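Local coordinates for spindle assembly abnormal protein 6 homolog (Drosophila melanogaster, PDB 5AL7), which serves as the central scaffold of the centriole cartwheel, its homodimers assembling into the ring and spokes that ensure ninefold symmetry, at residues A[12-16]-A[157-163]; A[32-38]-A[117-122]; A[79-84]-A[96-100]. The protein carries 1 engineered substitution. All blocks are in the same frame, centred on the assembly; numbering follows the deposited sequence.

Interaction 1: residues A[12-16]-A[157-163]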
loop_
_atom_site.group_PDB
_atom_site.type_symbol
_atom_site.label_atom_id
_atom_site.label_comp_id
_atom_site.label_asym_id
_atom_site.label_seq_id
_atom_site.Cartn_x
_atom_site.Cartn_y
_atom_site.Cartn_z
ATOM N N SER A 12 -9.076 -6.757 19.368
ATOM C CA SER A 12 -8.685 -6.021 20.565
ATOM C C SER A 12 -8.743 -4.517 20.303
ATOM O O SER A 12 -8.964 -4.079 19.171
ATOM C CB SER A 12 -7.283 -6.437 21.031
ATOM O OG SER A 12 -6.961 -5.862 22.288
ATOM N N TYR A 13 -8.537 -3.734 21.355
ATOM C CA TYR A 13 -8.644 -2.285 21.261
ATOM C C TYR A 13 -7.276 -1.621 21.314
ATOM O O TYR A 13 -6.416 -2.009 22.106
ATOM C CB TYR A 13 -9.527 -1.755 22.398
ATOM C CG TYR A 13 -9.382 -0.273 22.685
ATOM C CD1 TYR A 13 -10.042 0.670 21.912
ATOM C CD2 TYR A 13 -8.592 0.179 23.739
ATOM C CE1 TYR A 13 -9.916 2.022 22.171
ATOM C CE2 TYR A 13 -8.458 1.529 24.005
ATOM C CZ TYR A 13 -9.123 2.446 23.218
ATOM O OH TYR A 13 -9.000 3.793 23.473
ATOM N N SER A 14 -7.092 -0.604 20.480
ATOM C CA SER A 14 -5.885 0.212 20.524
ATOM C C SER A 14 -6.115 1.548 19.884
ATOM O O SER A 14 -6.832 1.665 18.894
ATOM C CB SER A 14 -4.703 -0.459 19.825
ATOM O OG SER A 14 -3.524 0.331 19.945
ATOM N N ALA A 15 -5.454 2.547 20.450
ATOM C CA ALA A 15 -5.577 3.911 20.000
ATOM C C ALA A 15 -5.074 4.045 18.573
ATOM O O ALA A 15 -3.956 3.624 18.245
ATOM C CB ALA A 15 -4.820 4.850 20.935
ATOM N N LYS A 16 -5.928 4.622 17.735
ATOM C CA LYS A 16 -5.597 4.936 16.356
ATOM C C LYS A 16 -5.483 6.438 16.247
ATOM O O LYS A 16 -6.322 7.160 16.772
ATOM C CB LYS A 16 -6.667 4.417 15.399
ATOM C CG LYS A 16 -6.861 2.933 15.445
ATOM C CD LYS A 16 -8.285 2.577 15.085
ATOM C CE LYS A 16 -8.582 1.155 15.533
ATOM N NZ LYS A 16 -8.641 1.033 17.027
ATOM N N ARG A 157 3.084 -1.647 23.458
ATOM C CA ARG A 157 2.055 -2.646 23.244
ATOM C C ARG A 157 2.219 -3.326 21.898
ATOM O O ARG A 157 2.729 -2.735 20.941
ATOM C CB ARG A 157 0.686 -1.970 23.347
ATOM C CG ARG A 157 -0.505 -2.886 23.376
ATOM C CD ARG A 157 -1.668 -2.246 22.626
ATOM N NE ARG A 157 -2.976 -2.742 23.059
ATOM C CZ ARG A 157 -3.514 -3.883 22.640
ATOM N NH1 ARG A 157 -2.850 -4.661 21.793
ATOM N NH2 ARG A 157 -4.709 -4.256 23.077
ATOM N N SER A 158 1.815 -4.584 21.821
ATOM C CA SER A 158 1.782 -5.262 20.531
ATOM C C SER A 158 0.463 -4.943 19.832
ATOM O O SER A 158 -0.605 -5.329 20.314
ATOM C CB SER A 158 1.956 -6.754 20.695
ATOM O OG SER A 158 2.271 -7.304 19.438
ATOM N N ALA A 159 0.533 -4.192 18.737
ATOM C CA ALA A 159 -0.668 -3.687 18.073
ATOM C C ALA A 159 -1.629 -4.793 17.628
ATOM O O ALA A 159 -1.230 -5.769 16.975
ATOM C CB ALA A 159 -0.278 -2.832 16.888
ATOM N N PRO A 160 -2.909 -4.646 17.990
ATOM C CA PRO A 160 -3.963 -5.582 17.582
ATOM C C PRO A 160 -4.322 -5.430 16.103
ATOM O O PRO A 160 -4.125 -4.360 15.511
ATOM C CB PRO A 160 -5.133 -5.192 18.477
ATOM C CG PRO A 160 -4.911 -3.764 18.779
ATOM C CD PRO A 160 -3.428 -3.561 18.835
ATOM N N LEU A 161 -4.852 -6.503 15.522
ATOM C CA LEU A 161 -5.082 -6.577 14.076
ATOM C C LEU A 161 -5.849 -5.412 13.495
ATOM O O LEU A 161 -5.474 -4.888 12.450
ATOM C CB LEU A 161 -5.807 -7.873 13.725
ATOM C CG LEU A 161 -4.843 -8.918 13.185
ATOM C CD1 LEU A 161 -3.843 -9.329 14.279
ATOM C CD2 LEU A 161 -5.620 -10.112 12.659
ATOM N N ASN A 162 -6.896 -4.973 14.179
ATOM C CA ASN A 162 -7.686 -3.888 13.629
ATOM C C ASN A 162 -6.839 -2.645 13.386
ATOM O O ASN A 162 -6.860 -2.069 12.288
ATOM C CB ASN A 162 -8.852 -3.545 14.542
ATOM C CG ASN A 162 -9.918 -2.750 13.819
ATOM O OD1 ASN A 162 -10.151 -1.574 14.117
ATOM N ND2 ASN A 162 -10.550 -3.382 12.827
ATOM N N THR A 163 -6.040 -2.288 14.387
ATOM C CA THR A 163 -5.202 -1.098 14.327
ATOM C C THR A 163 -4.128 -1.220 13.256
ATOM O O THR A 163 -3.890 -0.286 12.474
ATOM C CB THR A 163 -4.518 -0.851 15.668
ATOM O OG1 THR A 163 -5.470 -1.008 16.729
ATOM C CG2 THR A 163 -3.886 0.533 15.699
#

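Interaction 2: residues A[32-38]-A[117-122]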
loop_
_atom_site.group_PDB
_atom_site.type_symbol
_atom_site.label_atom_id
_atom_site.label_comp_id
_atom_site.label_asym_id
_atom_site.label_seq_id
_atom_site.Cartn_x
_atom_site.Cartn_y
_atom_site.Cartn_z
ATOM N N MET A 32 15.490 2.720 11.592
ATOM C CA MET A 32 16.268 2.675 12.819
ATOM C C MET A 32 16.618 1.244 13.185
ATOM O O MET A 32 15.770 0.370 13.091
ATOM C CB MET A 32 15.467 3.289 13.955
ATOM C CG MET A 32 15.550 4.787 14.071
ATOM S SD MET A 32 14.743 5.249 15.595
ATOM C CE MET A 32 15.720 4.284 16.726
ATOM N N LEU A 33 17.843 1.002 13.635
ATOM C CA LEU A 33 18.223 -0.332 14.099
ATOM C C LEU A 33 17.811 -0.421 15.570
ATOM O O LEU A 33 18.226 0.394 16.387
ATOM C CB LEU A 33 19.722 -0.587 13.900
ATOM C CG LEU A 33 20.247 -2.016 14.086
ATOM C CD1 LEU A 33 19.590 -2.937 13.081
ATOM C CD2 LEU A 33 21.741 -2.071 13.907
ATOM N N VAL A 34 16.921 -1.354 15.877
ATOM C CA VAL A 34 16.324 -1.479 17.200
ATOM C C VAL A 34 16.732 -2.792 17.860
ATOM O O VAL A 34 16.848 -3.832 17.202
ATOM C CB VAL A 34 14.780 -1.378 17.114
ATOM C CG1 VAL A 34 14.113 -1.623 18.456
ATOM C CG2 VAL A 34 14.380 -0.029 16.551
ATOM N N ASN A 35 16.978 -2.729 19.160
ATOM C CA ASN A 35 17.290 -3.916 19.930
ATOM C C ASN A 35 16.051 -4.611 20.458
ATOM O O ASN A 35 15.247 -4.003 21.131
ATOM C CB ASN A 35 18.208 -3.545 21.102
ATOM C CG ASN A 35 19.633 -3.364 20.669
ATOM O OD1 ASN A 35 20.389 -4.328 20.584
ATOM N ND2 ASN A 35 20.002 -2.128 20.345
ATOM N N PHE A 36 15.962 -5.914 20.239
ATOM C CA PHE A 36 14.841 -6.717 20.709
ATOM C C PHE A 36 15.267 -7.576 21.898
ATOM O O PHE A 36 16.016 -8.545 21.758
ATOM C CB PHE A 36 14.290 -7.566 19.566
ATOM C CG PHE A 36 13.337 -6.818 18.657
ATOM C CD1 PHE A 36 13.780 -5.772 17.863
ATOM C CD2 PHE A 36 11.999 -7.157 18.607
ATOM C CE1 PHE A 36 12.905 -5.075 17.038
ATOM C CE2 PHE A 36 11.122 -6.467 17.777
ATOM C CZ PHE A 36 11.574 -5.422 16.996
ATOM N N ASN A 37 14.834 -7.100 23.066
ATOM C CA ASN A 37 14.920 -7.714 24.401
ATOM C C ASN A 37 16.256 -7.725 25.163
ATOM O O ASN A 37 17.317 -7.452 24.608
ATOM C CB ASN A 37 14.374 -9.117 24.352
ATOM C CG ASN A 37 12.985 -9.172 24.909
ATOM O OD1 ASN A 37 12.800 -9.188 26.126
ATOM N ND2 ASN A 37 11.993 -9.179 24.030
ATOM N N GLY A 38 16.158 -8.039 26.457
ATOM C CA GLY A 38 17.211 -7.796 27.438
ATOM C C GLY A 38 18.534 -8.531 27.347
ATOM O O GLY A 38 19.555 -7.923 27.018
ATOM N N GLU A 117 20.627 4.224 22.014
ATOM C CA GLU A 117 20.131 2.979 21.461
ATOM C C GLU A 117 18.667 2.795 21.822
ATOM O O GLU A 117 18.277 3.007 22.960
ATOM C CB GLU A 117 20.940 1.799 21.982
ATOM C CG GLU A 117 22.296 1.659 21.347
ATOM C CD GLU A 117 22.849 0.266 21.510
ATOM O OE1 GLU A 117 22.312 -0.480 22.364
ATOM O OE2 GLU A 117 23.816 -0.080 20.794
ATOM N N LEU A 118 17.855 2.387 20.855
ATOM C CA LEU A 118 16.447 2.129 21.119
ATOM C C LEU A 118 16.235 0.641 21.381
ATOM O O LEU A 118 16.565 -0.202 20.541
ATOM C CB LEU A 118 15.594 2.587 19.946
ATOM C CG LEU A 118 14.100 2.701 20.197
ATOM C CD1 LEU A 118 13.789 3.955 20.986
ATOM C CD2 LEU A 118 13.382 2.707 18.868
ATOM N N HIS A 119 15.732 0.327 22.569
ATOM C CA HIS A 119 15.456 -1.048 22.968
ATOM C C HIS A 119 13.956 -1.312 23.052
ATOM O O HIS A 119 13.164 -0.435 23.369
ATOM C CB HIS A 119 16.087 -1.368 24.321
ATOM C CG HIS A 119 17.574 -1.525 24.283
ATOM N ND1 HIS A 119 18.200 -2.726 24.533
ATOM C CD2 HIS A 119 18.561 -0.624 24.057
ATOM C CE1 HIS A 119 19.509 -2.563 24.447
ATOM N NE2 HIS A 119 19.756 -1.297 24.168
ATOM N N LEU A 120 13.590 -2.552 22.785
ATOM C CA LEU A 120 12.245 -3.050 22.922
ATOM C C LEU A 120 12.285 -4.271 23.832
ATOM O O LEU A 120 12.591 -5.372 23.394
ATOM C CB LEU A 120 11.659 -3.378 21.559
ATOM C CG LEU A 120 10.146 -3.565 21.578
ATOM C CD1 LEU A 120 9.471 -2.274 21.874
ATOM C CD2 LEU A 120 9.679 -4.110 20.240
ATOM N N THR A 121 12.071 -4.039 25.120
ATOM C CA THR A 121 12.212 -5.087 26.123
ATOM C C THR A 121 10.897 -5.757 26.505
ATOM O O THR A 121 9.907 -5.096 26.753
ATOM C CB THR A 121 12.861 -4.527 27.400
ATOM O OG1 THR A 121 13.942 -3.667 27.032
ATOM C CG2 THR A 121 13.402 -5.649 28.269
ATOM N N THR A 122 10.904 -7.075 26.609
ATOM C CA THR A 122 9.727 -7.752 27.094
ATOM C C THR A 122 9.614 -7.485 28.576
ATOM O O THR A 122 10.592 -7.585 29.315
ATOM C CB THR A 122 9.771 -9.265 26.842
ATOM O OG1 THR A 122 9.693 -9.511 25.432
ATOM C CG2 THR A 122 8.604 -9.944 27.524
#

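Interaction 3: residues A[79-84]-A[96-100]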
loop_
_atom_site.group_PDB
_atom_site.type_symbol
_atom_site.label_atom_id
_atom_site.label_comp_id
_atom_site.label_asym_id
_atom_site.label_seq_id
_atom_site.Cartn_x
_atom_site.Cartn_y
_atom_site.Cartn_z
ATOM N N VAL A 79 0.896 7.583 24.743
ATOM C CA VAL A 79 0.866 8.261 26.035
ATOM C C VAL A 79 0.032 9.544 25.954
ATOM O O VAL A 79 0.270 10.408 25.109
ATOM C CB VAL A 79 2.306 8.571 26.568
ATOM C CG1 VAL A 79 3.232 9.032 25.456
ATOM C CG2 VAL A 79 2.254 9.581 27.718
ATOM N N ASP A 80 -0.969 9.639 26.824
ATOM C CA ASP A 80 -1.812 10.823 26.918
ATOM C C ASP A 80 -1.506 11.567 28.220
ATOM O O ASP A 80 -0.468 11.333 28.831
ATOM C CB ASP A 80 -3.290 10.445 26.850
ATOM C CG ASP A 80 -3.673 9.418 27.896
ATOM O OD1 ASP A 80 -3.872 9.805 29.066
ATOM O OD2 ASP A 80 -3.802 8.226 27.547
ATOM N N SER A 81 -2.398 12.462 28.641
ATOM C CA SER A 81 -2.177 13.261 29.851
ATOM C C SER A 81 -2.032 12.420 31.113
ATOM O O SER A 81 -1.085 12.607 31.890
ATOM C CB SER A 81 -3.308 14.271 30.047
ATOM O OG SER A 81 -3.247 15.284 29.062
ATOM N N ALA A 82 -2.980 11.513 31.326
ATOM C CA ALA A 82 -2.965 10.678 32.516
ATOM C C ALA A 82 -1.715 9.788 32.526
ATOM O O ALA A 82 -0.960 9.752 33.513
ATOM C CB ALA A 82 -4.230 9.838 32.580
ATOM N N SER A 83 -1.478 9.117 31.400
ATOM C CA SER A 83 -0.314 8.259 31.242
ATOM C C SER A 83 0.939 9.041 31.533
ATOM O O SER A 83 1.847 8.554 32.210
ATOM C CB SER A 83 -0.226 7.691 29.819
ATOM O OG SER A 83 -1.372 6.939 29.475
ATOM N N PHE A 84 0.975 10.268 31.028
ATOM C CA PHE A 84 2.138 11.110 31.222
ATOM C C PHE A 84 2.332 11.457 32.681
ATOM O O PHE A 84 3.454 11.583 33.142
ATOM C CB PHE A 84 2.044 12.387 30.409
ATOM C CG PHE A 84 3.160 13.336 30.683
ATOM C CD1 PHE A 84 4.460 13.006 30.323
ATOM C CD2 PHE A 84 2.922 14.547 31.315
ATOM C CE1 PHE A 84 5.508 13.878 30.587
ATOM C CE2 PHE A 84 3.954 15.420 31.572
ATOM C CZ PHE A 84 5.252 15.088 31.210
ATOM N N SER A 96 7.100 19.300 31.458
ATOM C CA SER A 96 5.704 19.319 31.032
ATOM C C SER A 96 5.506 18.392 29.834
ATOM O O SER A 96 6.474 17.837 29.300
ATOM C CB SER A 96 5.300 20.722 30.637
ATOM O OG SER A 96 6.135 21.161 29.581
ATOM N N PHE A 97 4.264 18.257 29.380
ATOM C CA PHE A 97 3.969 17.371 28.255
ATOM C C PHE A 97 4.701 17.820 26.992
ATOM O O PHE A 97 5.234 16.993 26.246
ATOM C CB PHE A 97 2.465 17.296 28.004
ATOM C CG PHE A 97 2.063 16.176 27.104
ATOM C CD1 PHE A 97 1.826 14.911 27.620
ATOM C CD2 PHE A 97 1.914 16.381 25.738
ATOM C CE1 PHE A 97 1.460 13.855 26.783
ATOM C CE2 PHE A 97 1.546 15.334 24.894
ATOM C CZ PHE A 97 1.318 14.070 25.417
ATOM N N SER A 98 4.746 19.128 26.765
ATOM C CA SER A 98 5.452 19.671 25.612
ATOM C C SER A 98 6.951 19.422 25.725
ATOM O O SER A 98 7.597 18.999 24.757
ATOM C CB SER A 98 5.183 21.162 25.480
ATOM O OG SER A 98 3.789 21.405 25.408
ATOM N N GLY A 99 7.500 19.663 26.913
ATOM C CA GLY A 99 8.917 19.440 27.140
ATOM C C GLY A 99 9.248 17.966 27.029
ATOM O O GLY A 99 10.332 17.586 26.576
ATOM N N PHE A 100 8.285 17.132 27.409
ATOM C CA PHE A 100 8.411 15.687 27.244
ATOM C C PHE A 100 8.523 15.338 25.771
ATOM O O PHE A 100 9.432 14.610 25.385
ATOM C CB PHE A 100 7.210 14.983 27.876
ATOM C CG PHE A 100 7.132 13.505 27.600
ATOM C CD1 PHE A 100 8.073 12.629 28.114
ATOM C CD2 PHE A 100 6.073 12.985 26.858
ATOM C CE1 PHE A 100 7.975 11.259 27.870
ATOM C CE2 PHE A 100 5.972 11.620 26.614
ATOM C CZ PHE A 100 6.924 10.756 27.122
#

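Interaction 1: residues A[12-16]-A[157-163]
Polar contacts are few. At the end of its long side chain, Arg-157 donates from NH2 to OG of Ser-12 over 2.9 Å, the one hydrogen bond between the two segments. That hydroxyl lies at the edge of the guanidinium, near its plane. The carbonyl O of Tyr-13 is almost as close to Arg-157 NH2, at 3.0 Å, but the angle is too poor for a bond. The other arm of the guanidinium turns back to the carbonyl of the next residue, Arg-157 NH1 donating to Ser-158 O at 2.8 Å. Lys-16 NZ donates to Ser-14 O at 2.7 Å, and its CE lies 3.5 Å from Asn-162 OD1. Ser-12 and Tyr-13 are poorly ordered, so the Arg-157 end is less certain.

The rest is packing around Pro-160 and Thr-163. Ser-12 CB meets Pro-160 CB at 3.6 Å, Ser-14 CB sits 3.5 Å from Pro-160 CG, and the same Ser-14 CB is 3.2 Å from Thr-163 OG1. Buried Ser-14 thus fits against both the proline ring and the first turn of the helix.

Arg-157 and Ala-159 pair through their backbones with Ile-76 and Met-74 of strand 70-80, while Leu-161 packs on Leu-161 of the second subunit. This chain is the N-terminal head and early coiled coil of a longer protein. With Pro-160 at the N-cap, this is the head-to-stalk junction of the SAS-6 fold: the barrel strand that is last in sequence passes into the long helix of the dimeric coiled coil, and the N-terminal tail lies across the turn.

Interaction 2: residues A[32-38]-A[117-122]
Two strands run the same way here, in a sheet whose other neighbours are antiparallel: 32-36 and 117-122 are parallel, their axes 4.7 Å apart at closest and crossing at -32°. The backbone bonds alternate as parallel pairing requires. Asn-35 N donates to Leu-118 O (2.9 Å), Leu-120 N to Asn-35 O (2.8 Å), and Asn-37 N to Leu-120 O (2.9 Å). Past the end of strand 32-36, the Asn-37 side chain takes over: Thr-122 N donates to Asn-37 OD1 at 2.9 Å, and Asn-37 ND2 to Thr-122 OG1 at 2.7 Å. Asn-37 is poorly ordered, making this end less certain.

Val-34, Phe-36, Leu-118 and Leu-120 share one face, with Met-32 CE reaching Leu-118 CD2 at 3.5 Å; Leu-65 and Cys-111 close over Leu-118 from strand 60-67 and helix 97-113. On the other face Asn-35 CB sits over the His-119 ring, 3.7 Å from its centroid, a CH-pi contact, while His-119 NE2 donates to Glu-117 OE1 at 3.2 Å.

This pairing closes the barrel of the head domain. Its chemistry implies a seam held by three main-chain bonds and extended by Asn-37, apolar on the Val-34 face and polar on the Asn-35 face.

Interaction 3: residues A[79-84]-A[96-100]
Phe-84 lays one face of its ring over the start of helix 97-113, with Phe-97 CA 4.2 Å from the ring centroid in a CH-pi contact. The Phe-97 ring turns its edge to Phe-84: a T-shaped pair, centroids 5.4 Å apart and planes at 84°. Phe-100 completes the aromatic cluster, its CB 3.4 Å from Phe-84 CE1. Val-79 packs beside them, its CG1 3.9 Å from Phe-100 CE2. The contact is mainly ring packing, but backbone carbonyls also touch the rings, such as Val-79 O 3.8 Å from Phe-97 CZ.

Each helix is capped by the residue just before it. Asp-80 OD1 accepts weakly from Ala-82 N (3.0 Å) and Ser-83 N (3.4 Å), and Ser-96 OG accepts weakly from Gly-99 N at 3.4 Å.

Both segments belong to the SAS-6 head domain. The cluster joins the first turns of helices 81-90 and 97-113; Phe-100 reaches onward to Leu-61 on strand 60-67 and to Leu-152 and Leu-154 on strand 149-158.

All three contacts reach the same barrel sheet of the head domain, at separate places: their centres lie 20 to 22 Å apart and none touches another. Interaction 3 is nested along the chain inside interaction 2, which in turn lies inside interaction 1. Strands 70-80 and 149-158 are neighbours in the sheet and tie interaction 3 to interaction 1. The nearest atoms of interactions 1 and 3, and of interactions 1 and 2, are about 7 Å apart. Helix 97-113 starts in interaction 3 and is followed in the chain by strand 117-122 of interaction 2; there the nearest atoms are about 11 Å apart. Only interaction 1 meets the second subunit, through Leu-161 and Asn-162.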